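Local coordinates for glycerol uptake operon antiterminator regulatory protein (Listeria monocytogenes str. 4b, PDB 3KTS) that probably regulates the glycerol uptake operon by transcription antitermination in response to glycerol 3-phosphate, at residues H17-K20 with D21-I25; M110-S113 with S114-N117; L122-K125 with V126-D129. All coordinates share one frame; numbering follows the deposited sequence.

In the fold
The chain folds as a TIM barrel, in which strands and helices alternate round a closed parallel sheet. Interaction 1 follows the first strand, 12-16, at the end of the barrel where strands lead into helices. The side chain of His-17 there lies about 4 Å from a bound molecule of unknown identity, probably from the crystallisation liquor, though such molecules often mark pockets. Interaction 2 is also a strand-to-helix turn, but lies on the opposite side of the chain's centre, with its centre about 32 Å from that of interaction 1. Interaction 3 ends the same helix, 113-126, that interaction 2 begins. Their centres are about 16 Å apart and their nearest atoms about 5 Å, without touching.

Interaction 1: residues H17-K20 with D21-I25; sequences HNQK and DMEKI
Asp-21 reaches back from the first turn of helix 20-25 to hold the preceding loop through His-17 and Asn-18. Asp-21 CB lies 3.7 Å from Asn-18 N. The first torsion, chi1 -83°, sets CG beside the backbone N of Asp-21, and this directs the carboxylate back towards the loop. CG meets the CB of Asn-18. At the tip the two oxygens have different partners. Asp-21 OD2 accepts a hydrogen bond from Asn-18 ND2 at 2.8 Å. The amide and carboxylate planes are almost perpendicular, 86° apart. ND2 comes from above the carboxylate plane, while OD2 lies close to the plane of the Asn-18 amide. Asp-21 OD2 also takes a weak bond from His-17 N at 3.3 Å, and sits at the edge of the His-17 ring. OD1 instead forms a salt bridge with Lys-181. The buried carboxylate thus has polar partners at both oxygens, and the lysine would probably stabilise its negative charge.

Further along, Gln-19 and Glu-23 run side by side in the same direction. NE2 of Gln-19 is 3.2 Å from OE2 of Glu-23. The backbone starts the helix with a weak bond from Met-22 N to Gln-19 O, at 3.4 Å. A second bond joins Lys-24 N to Lys-20 O at 3.3 Å. CG of Met-22 also rests against Gln-19 O.

The turn links strand 12-16 of the TIM barrel to its first helix. His-17 NE2 is hydrogen-bonded to Ser-179, just beyond strand 173-178. Met-22 packs on Leu-46 of helix 43-52 and on Met-35 of strand 32-39, and Ile-25 touches Pro-14 of strand 12-16 and Met-33 of strand 32-39.

Interaction 2: residues M110-S113 with S114-N117; sequences MIDS and SAYN
Met-110 and Tyr-116 meet in a Met-aromatic contact beside the N-cap of helix 113-126. This is a strand-to-helix turn of the TIM barrel. The two side chains lie side by side and point the same way. The thioether comes to the edge of the ring, not to its face: Met-110 SD is 5.5 Å from the centroid of the Tyr-116 ring and 83° off the ring normal. The methionine chain bends at chi2 and chi3, and Met-110 CE lies near the ring plane, 3.5 Å from Tyr-116 CD1. Both side chains also touch Gln-141 of helix 139-149. Tyr-116 extends along that helix to Met-145 and Lys-148.

Ile-111 approaches Ala-115 across the turn, with 4.1 Å between their CB atoms.

Asp-112 is the N-cap residue. Its CG sits between the backbone N and the carbonyl carbon, chi1 48°, which brings OD1 over the first turn. The carboxylate would probably also be favoured there by the positive end of the helix dipole. The backbone then takes up the helical pattern. Tyr-116 N bonds to Asp-112 O at 3.1 Å, and Asn-117 N to Ser-113 O at 3.0 Å. The capping bond itself runs from Ala-115 N to Asp-112 OD1, 2.8 Å long, and meets the oxygen nearly along its C-O axis.

Interaction 3: residues L122-K125 with V126-D129; sequences LIQK and VQPD
Two backbone hydrogen bonds close the last turn of helix 113-126, at Val-126 and Gln-127. Val-126 N bonds to Leu-122 O at 2.9 Å, nearly straight. Gln-127 N bonds to Ile-123 O at 3.0 Å and is more bent, with an angle of 139° at the hydrogen.

One side chain adds a third bond. The Gln-127 chain bends at chi2 (-60°) and folds back over the helix end. Gln-127 NE2 donates to Gln-124 O at 2.9 Å. The acceptor lies near the plane of the Gln-127 amide, but the donor is tilted from the carbonyl plane of Gln-124.

Two apolar contacts accompany these bonds. Leu-122 CD1 touches Val-126 CG1 at 3.9 Å, one helical turn apart. Ile-123 and Pro-128 meet at about a right angle, with CG2 of Ile-123 4.0 Å from CD of Pro-128. Val-126 and Pro-128 also pack on Ile-94 of helix 91-99, and Lys-98 bonds to the carbonyls of Val-126 and Gln-127.

Gln-127 leaves the helix with positive phi, and proline follows at once. This helix C-terminus turns the chain into strand 130-134, as in the helix-to-strand loops of a TIM barrel.

Interaction 1: residues H17-K20 with D21-I25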
loop_
_atom_site.group_PDB
_atom_site.type_symbol
_atom_site.label_atom_id
_atom_site.label_comp_id
_atom_site.label_asym_id
_atom_site.label_seq_id
_atom_site.Cartn_x
_atom_site.Cartn_y
_atom_site.Cartn_z
ATOM N N HIS A 17 -4.011 4.488 10.894
ATOM C CA HIS A 17 -2.893 4.823 11.781
ATOM C C HIS A 17 -3.079 4.179 13.149
ATOM O O HIS A 17 -2.104 3.881 13.850
ATOM C CB HIS A 17 -2.799 6.336 11.985
ATOM C CG HIS A 17 -2.298 7.086 10.793
ATOM N ND1 HIS A 17 -0.959 7.194 10.490
ATOM C CD2 HIS A 17 -2.958 7.781 9.838
ATOM C CE1 HIS A 17 -0.814 7.922 9.397
ATOM N NE2 HIS A 17 -2.012 8.285 8.977
ATOM N N ASN A 18 -4.343 3.981 13.519
ATOM C CA ASN A 18 -4.734 3.558 14.860
ATOM C C ASN A 18 -5.345 2.171 14.890
ATOM O O ASN A 18 -5.616 1.564 13.852
ATOM C CB ASN A 18 -5.756 4.542 15.437
ATOM C CG ASN A 18 -5.182 5.921 15.654
ATOM O OD1 ASN A 18 -4.541 6.185 16.671
ATOM N ND2 ASN A 18 -5.416 6.818 14.703
ATOM N N GLN A 19 -5.563 1.679 16.103
ATOM C CA GLN A 19 -6.425 0.535 16.331
ATOM C C GLN A 19 -7.875 1.013 16.178
ATOM O O GLN A 19 -8.719 0.291 15.642
ATOM C CB GLN A 19 -6.184 -0.026 17.732
ATOM C CG GLN A 19 -5.947 -1.528 17.786
ATOM C CD GLN A 19 -7.187 -2.342 18.144
ATOM O OE1 GLN A 19 -7.146 -3.176 19.050
ATOM N NE2 GLN A 19 -8.282 -2.121 17.424
ATOM N N LYS A 20 -8.138 2.242 16.635
ATOM C CA LYS A 20 -9.455 2.884 16.532
ATOM C C LYS A 20 -9.839 3.263 15.102
ATOM O O LYS A 20 -11.022 3.346 14.779
ATOM C CB LYS A 20 -9.520 4.129 17.419
ATOM C CG LYS A 20 -9.758 3.843 18.892
ATOM C CD LYS A 20 -9.837 5.133 19.687
ATOM C CE LYS A 20 -9.934 4.860 21.173
ATOM N NZ LYS A 20 -9.818 6.120 21.956
ATOM N N ASP A 21 -8.836 3.500 14.257
ATOM C CA ASP A 21 -9.052 3.803 12.844
ATOM C C ASP A 21 -9.543 2.589 12.069
ATOM O O ASP A 21 -10.280 2.731 11.092
ATOM C CB ASP A 21 -7.773 4.342 12.202
ATOM C CG ASP A 21 -7.578 5.827 12.435
ATOM O OD1 ASP A 21 -8.519 6.484 12.932
ATOM O OD2 ASP A 21 -6.482 6.340 12.114
ATOM N N MET A 22 -9.134 1.400 12.503
ATOM C CA MET A 22 -9.572 0.170 11.851
ATOM C C MET A 22 -11.007 -0.205 12.246
ATOM O O MET A 22 -11.696 -0.903 11.498
ATOM C CB MET A 22 -8.584 -0.983 12.085
ATOM C CG MET A 22 -8.984 -1.993 13.147
ATOM S SD MET A 22 -8.155 -3.560 12.899
ATOM C CE MET A 22 -6.506 -3.127 13.454
ATOM N N GLU A 23 -11.444 0.264 13.416
ATOM C CA GLU A 23 -12.830 0.117 13.848
ATOM C C GLU A 23 -13.739 0.972 12.987
ATOM O O GLU A 23 -14.818 0.530 12.591
ATOM C CB GLU A 23 -12.990 0.501 15.322
ATOM C CG GLU A 23 -13.418 -0.649 16.226
ATOM C CD GLU A 23 -12.406 -1.776 16.274
ATOM O OE1 GLU A 23 -12.665 -2.831 15.656
ATOM O OE2 GLU A 23 -11.352 -1.604 16.924
ATOM N N LYS A 24 -13.279 2.187 12.697
ATOM C CA LYS A 24 -13.980 3.114 11.815
ATOM C C LYS A 24 -14.190 2.506 10.429
ATOM O O LYS A 24 -15.283 2.599 9.873
ATOM C CB LYS A 24 -13.210 4.437 11.698
ATOM C CG LYS A 24 -13.095 5.254 12.988
ATOM C CD LYS A 24 -14.278 6.191 13.193
ATOM C CE LYS A 24 -14.095 7.056 14.432
ATOM N NZ LYS A 24 -15.293 7.907 14.700
ATOM N N ILE A 25 -13.154 1.859 9.893
ATOM C CA ILE A 25 -13.219 1.309 8.534
ATOM C C ILE A 25 -13.812 -0.093 8.458
ATOM O O ILE A 25 -14.022 -0.620 7.367
ATOM C CB ILE A 25 -11.860 1.383 7.774
ATOM C CG1 ILE A 25 -10.829 0.406 8.339
ATOM C CG2 ILE A 25 -11.324 2.787 7.799
ATOM C CD1 ILE A 25 -9.399 0.674 7.851
#

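Interaction 2: residues M110-S113 with S114-N117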
loop_
_atom_site.group_PDB
_atom_site.type_symbol
_atom_site.label_atom_id
_atom_site.label_comp_id
_atom_site.label_asym_id
_atom_site.label_seq_id
_atom_site.Cartn_x
_atom_site.Cartn_y
_atom_site.Cartn_z
ATOM N N MET A 110 8.248 10.336 -4.243
ATOM C CA MET A 110 8.575 11.366 -5.239
ATOM C C MET A 110 9.182 12.617 -4.584
ATOM O O MET A 110 8.502 13.621 -4.371
ATOM C CB MET A 110 7.343 11.730 -6.087
ATOM C CG MET A 110 6.818 10.604 -7.006
ATOM S SD MET A 110 8.067 9.859 -8.092
ATOM C CE MET A 110 8.580 11.281 -9.048
ATOM N N ILE A 111 10.469 12.535 -4.262
ATOM C CA ILE A 111 11.168 13.593 -3.546
ATOM C C ILE A 111 11.909 14.477 -4.544
ATOM O O ILE A 111 11.636 15.674 -4.641
ATOM C CB ILE A 111 12.156 13.013 -2.494
ATOM C CG1 ILE A 111 11.409 12.218 -1.427
ATOM C CG2 ILE A 111 12.942 14.116 -1.821
ATOM C CD1 ILE A 111 12.319 11.432 -0.500
ATOM N N ASP A 112 12.843 13.869 -5.272
ATOM C CA ASP A 112 13.650 14.559 -6.276
ATOM C C ASP A 112 13.925 13.665 -7.493
ATOM O O ASP A 112 13.398 12.557 -7.584
ATOM C CB ASP A 112 14.955 15.098 -5.659
ATOM C CG ASP A 112 15.694 14.066 -4.807
ATOM O OD1 ASP A 112 15.851 12.909 -5.243
ATOM O OD2 ASP A 112 16.148 14.426 -3.701
ATOM N N SER A 113 14.742 14.156 -8.421
ATOM C CA SER A 113 15.136 13.398 -9.605
ATOM C C SER A 113 15.998 12.180 -9.253
ATOM O O SER A 113 15.974 11.174 -9.963
ATOM C CB SER A 113 15.900 14.295 -10.577
ATOM O OG SER A 113 17.136 14.709 -10.011
ATOM N N SER A 114 16.756 12.283 -8.163
ATOM C CA SER A 114 17.623 11.204 -7.715
ATOM C C SER A 114 16.786 10.056 -7.166
ATOM O O SER A 114 17.077 8.889 -7.430
ATOM C CB SER A 114 18.605 11.712 -6.659
ATOM O OG SER A 114 19.438 10.668 -6.188
ATOM N N ALA A 115 15.741 10.412 -6.421
ATOM C CA ALA A 115 14.787 9.463 -5.855
ATOM C C ALA A 115 14.012 8.732 -6.949
ATOM O O ALA A 115 13.767 7.527 -6.841
ATOM C CB ALA A 115 13.829 10.179 -4.910
ATOM N N TYR A 116 13.636 9.465 -7.994
ATOM C CA TYR A 116 13.031 8.873 -9.185
ATOM C C TYR A 116 13.974 7.839 -9.810
ATOM O O TYR A 116 13.616 6.669 -9.908
ATOM C CB TYR A 116 12.668 9.964 -10.204
ATOM C CG TYR A 116 11.883 9.479 -11.413
ATOM C CD1 TYR A 116 10.498 9.436 -11.387
ATOM C CD2 TYR A 116 12.531 9.086 -12.591
ATOM C CE1 TYR A 116 9.765 9.000 -12.485
ATOM C CE2 TYR A 116 11.809 8.640 -13.696
ATOM C CZ TYR A 116 10.424 8.604 -13.634
ATOM O OH TYR A 116 9.686 8.176 -14.718
ATOM N N ASN A 117 15.176 8.285 -10.194
ATOM C CA ASN A 117 16.155 7.473 -10.930
ATOM C C ASN A 117 16.582 6.202 -10.218
ATOM O O ASN A 117 16.686 5.146 -10.840
ATOM C CB ASN A 117 17.403 8.297 -11.264
ATOM C CG ASN A 117 17.144 9.365 -12.310
ATOM O OD1 ASN A 117 16.040 9.478 -12.851
ATOM N ND2 ASN A 117 18.167 10.167 -12.594
#

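Interaction 3: residues L122-K125 with V126-D129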
loop_
_atom_site.group_PDB
_atom_site.type_symbol
_atom_site.label_atom_id
_atom_site.label_comp_id
_atom_site.label_asym_id
_atom_site.label_seq_id
_atom_site.Cartn_x
_atom_site.Cartn_y
_atom_site.Cartn_z
ATOM N N LEU A 122 15.260 0.413 -8.990
ATOM C CA LEU A 122 14.909 -0.601 -7.986
ATOM C C LEU A 122 13.668 -1.388 -8.394
ATOM O O LEU A 122 13.631 -2.610 -8.240
ATOM C CB LEU A 122 14.711 0.028 -6.601
ATOM C CG LEU A 122 14.612 -0.926 -5.399
ATOM C CD1 LEU A 122 15.747 -1.963 -5.390
ATOM C CD2 LEU A 122 14.598 -0.162 -4.094
ATOM N N ILE A 123 12.671 -0.671 -8.915
ATOM C CA ILE A 123 11.454 -1.257 -9.484
ATOM C C ILE A 123 11.807 -2.232 -10.609
ATOM O O ILE A 123 11.256 -3.334 -10.682
ATOM C CB ILE A 123 10.498 -0.152 -10.003
ATOM C CG1 ILE A 123 9.823 0.556 -8.828
ATOM C CG2 ILE A 123 9.426 -0.722 -10.924
ATOM C CD1 ILE A 123 9.244 1.905 -9.189
ATOM N N GLN A 124 12.748 -1.819 -11.458
ATOM C CA GLN A 124 13.225 -2.632 -12.569
ATOM C C GLN A 124 13.851 -3.928 -12.078
ATOM O O GLN A 124 13.627 -4.987 -12.666
ATOM C CB GLN A 124 14.245 -1.849 -13.406
ATOM C CG GLN A 124 14.435 -2.383 -14.826
ATOM C CD GLN A 124 13.192 -2.211 -15.693
ATOM O OE1 GLN A 124 12.507 -1.186 -15.627
ATOM N NE2 GLN A 124 12.898 -3.219 -16.512
ATOM N N LYS A 125 14.621 -3.829 -10.995
ATOM C CA LYS A 125 15.319 -4.973 -10.413
ATOM C C LYS A 125 14.370 -5.966 -9.728
ATOM O O LYS A 125 14.390 -7.155 -10.040
ATOM C CB LYS A 125 16.427 -4.505 -9.451
ATOM C CG LYS A 125 16.933 -5.583 -8.474
ATOM C CD LYS A 125 18.174 -5.161 -7.701
ATOM C CE LYS A 125 19.447 -5.449 -8.494
ATOM N NZ LYS A 125 20.682 -5.275 -7.674
ATOM N N VAL A 126 13.535 -5.483 -8.814
ATOM C CA VAL A 126 12.788 -6.395 -7.939
ATOM C C VAL A 126 11.428 -6.821 -8.496
ATOM O O VAL A 126 10.828 -7.782 -8.005
ATOM C CB VAL A 126 12.648 -5.848 -6.494
ATOM C CG1 VAL A 126 14.020 -5.458 -5.927
ATOM C CG2 VAL A 126 11.683 -4.675 -6.450
ATOM N N GLN A 127 10.973 -6.111 -9.525
ATOM C CA GLN A 127 9.710 -6.379 -10.212
ATOM C C GLN A 127 8.528 -6.521 -9.253
ATOM O O GLN A 127 7.995 -7.617 -9.080
ATOM C CB GLN A 127 9.827 -7.606 -11.134
ATOM C CG GLN A 127 10.632 -7.371 -12.394
ATOM C CD GLN A 127 10.042 -6.273 -13.257
ATOM O OE1 GLN A 127 8.849 -6.287 -13.571
ATOM N NE2 GLN A 127 10.876 -5.310 -13.638
ATOM N N PRO A 128 8.105 -5.409 -8.633
ATOM C CA PRO A 128 7.051 -5.541 -7.652
ATOM C C PRO A 128 5.721 -5.800 -8.325
ATOM O O PRO A 128 5.549 -5.478 -9.500
ATOM C CB PRO A 128 7.040 -4.176 -6.974
ATOM C CG PRO A 128 7.512 -3.242 -8.007
ATOM C CD PRO A 128 8.520 -4.002 -8.809
ATOM N N ASP A 129 4.793 -6.386 -7.580
ATOM C CA ASP A 129 3.448 -6.635 -8.076
ATOM C C ASP A 129 2.709 -5.326 -8.290
ATOM O O ASP A 129 1.815 -5.241 -9.127
ATOM C CB ASP A 129 2.665 -7.512 -7.094
ATOM C CG ASP A 129 3.268 -8.900 -6.926
ATOM O OD1 ASP A 129 3.729 -9.488 -7.934
ATOM O OD2 ASP A 129 3.272 -9.408 -5.782
#